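Local coordinates for TRAP dicarboxylate transporter, DctP subunit (Ochrobactrum anthropi, PDB 4P47), which probably captures a small acidic solute in the periplasm and delivers it to a TRAP-type membrane transporter, at residues K50-V55 and A263-A267. Numbering follows the deposited sequence.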
loop_
_atom_site.group_PDB
_atom_site.type_symbol
_atom_site.label_atom_id
_atom_site.label_comp_id
_atom_site.label_asym_id
_atom_site.label_seq_id
_atom_site.Cartn_x
_atom_site.Cartn_y
_atom_site.Cartn_z
ATOM N N LYS A 50 -1.263 18.818 -0.490
ATOM C CA LYS A 50 -1.260 19.288 0.884
ATOM C C LYS A 50 0.170 19.465 1.391
ATOM O O LYS A 50 0.504 20.492 2.007
ATOM C CB LYS A 50 -2.049 18.346 1.799
ATOM C CG LYS A 50 -2.065 18.728 3.280
ATOM C CD LYS A 50 -2.703 20.064 3.575
ATOM C CE LYS A 50 -4.133 20.088 3.173
ATOM N NZ LYS A 50 -4.740 21.358 3.685
ATOM N N PHE A 51 1.013 18.461 1.154
ATOM C CA PHE A 51 2.430 18.534 1.510
ATOM C C PHE A 51 3.076 19.794 0.923
ATOM O O PHE A 51 3.745 20.562 1.621
ATOM C CB PHE A 51 3.151 17.265 1.045
ATOM C CG PHE A 51 4.639 17.326 1.228
ATOM C CD1 PHE A 51 5.224 17.075 2.478
ATOM C CD2 PHE A 51 5.474 17.670 0.183
ATOM C CE1 PHE A 51 6.588 17.147 2.651
ATOM C CE2 PHE A 51 6.839 17.736 0.366
ATOM C CZ PHE A 51 7.393 17.467 1.612
ATOM N N ALA A 52 2.889 19.999 -0.377
ATOM C CA ALA A 52 3.502 21.148 -1.060
ATOM C C ALA A 52 3.045 22.469 -0.439
ATOM O O ALA A 52 3.839 23.384 -0.252
ATOM C CB ALA A 52 3.163 21.114 -2.550
ATOM N N GLU A 53 1.764 22.570 -0.127
ATOM C CA GLU A 53 1.228 23.803 0.432
ATOM C C GLU A 53 1.760 24.065 1.826
ATOM O O GLU A 53 2.092 25.200 2.179
ATOM C CB GLU A 53 -0.293 23.755 0.446
ATOM C CG GLU A 53 -0.946 24.966 1.097
ATOM C CD GLU A 53 -0.598 26.319 0.440
ATOM O OE1 GLU A 53 -0.289 26.365 -0.776
ATOM O OE2 GLU A 53 -0.641 27.368 1.142
ATOM N N LEU A 54 1.860 23.010 2.626
ATOM C CA LEU A 54 2.410 23.146 3.970
ATOM C C LEU A 54 3.872 23.557 3.931
ATOM O O LEU A 54 4.319 24.381 4.716
ATOM C CB LEU A 54 2.240 21.838 4.748
ATOM C CG LEU A 54 0.790 21.483 5.069
ATOM C CD1 LEU A 54 0.752 20.089 5.709
ATOM C CD2 LEU A 54 0.170 22.530 5.973
ATOM N N VAL A 55 4.645 22.997 3.023
ATOM C CA VAL A 55 6.027 23.387 2.910
ATOM C C VAL A 55 6.165 24.861 2.476
ATOM O O VAL A 55 7.018 25.600 2.978
ATOM C CB VAL A 55 6.770 22.445 1.930
ATOM C CG1 VAL A 55 8.150 22.965 1.610
ATOM C CG2 VAL A 55 6.869 21.036 2.531
ATOM N N ALA A 263 5.610 18.776 7.539
ATOM C CA ALA A 263 4.667 18.723 6.436
ATOM C C ALA A 263 4.345 17.278 6.048
ATOM O O ALA A 263 3.198 16.963 5.725
ATOM C CB ALA A 263 5.216 19.505 5.249
ATOM N N ALA A 264 5.344 16.402 6.075
ATOM C CA ALA A 264 5.096 15.011 5.705
ATOM C C ALA A 264 4.125 14.332 6.661
ATOM O O ALA A 264 3.240 13.578 6.224
ATOM C CB ALA A 264 6.389 14.242 5.667
ATOM N N VAL A 265 4.261 14.572 7.957
ATOM C CA VAL A 265 3.391 13.888 8.921
ATOM C C VAL A 265 2.017 14.544 9.004
ATOM O O VAL A 265 1.021 13.853 9.196
ATOM C CB VAL A 265 4.033 13.737 10.339
ATOM C CG1 VAL A 265 5.287 12.908 10.249
ATOM C CG2 VAL A 265 4.303 15.075 10.993
ATOM N N GLU A 266 1.931 15.874 8.850
ATOM C CA GLU A 266 0.653 16.529 8.800
ATOM C C GLU A 266 -0.092 16.093 7.522
ATOM O O GLU A 266 -1.281 15.762 7.564
ATOM C CB GLU A 266 0.802 18.060 8.892
ATOM C CG GLU A 266 -0.544 18.780 8.927
ATOM C CD GLU A 266 -0.449 20.287 9.055
ATOM O OE1 GLU A 266 0.655 20.824 9.242
ATOM O OE2 GLU A 266 -1.515 20.923 8.917
ATOM N N ALA A 267 0.601 16.048 6.385
ATOM C CA ALA A 267 -0.033 15.622 5.143
ATOM C C ALA A 267 -0.470 14.160 5.226
ATOM O O ALA A 267 -1.487 13.790 4.662
ATOM C CB ALA A 267 0.875 15.846 3.952
#
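The segments 50-55 and 263-267 of two helices cross at 137°, closer to antiparallel than to parallel, their axes 8.7 Å apart and F51 beside A267 where the backbones come nearest. In this TRAP solute-binding protein, which has the periplasmic binding protein fold, the contact packs helix 43-58 of the N-terminal βαβ unit against the long helix 254-288. A263, A264 and A267 give the second helix a low surface on the facing side. The CB of A263 settles among three side chains: V55 CG2 at 3.5 Å, F51 CD1 and L54 CB. With CG of F51 anti to its own backbone nitrogen (chi1 173°), the ring reaches across and sets its edge, at CD1, 3.7 Å from A264 N, while V55 CG2 lies over one face near the rim. Beyond the ring, F34 and V65 of the neighbouring strands continue the core. Trimming F51 to an alanine would probably leave A263 and A264 facing a gap and strip V55 of its aromatic neighbour. K50 touches A267 CA through CG (4.2 Å); its bent chain carries the ammonium on to a cation-pi contact with Y270, farther along helix 254-288. The extended E266 chain lies across the L54 methyls, its carboxylate carbon CD 3.6 Å from L54 CD1.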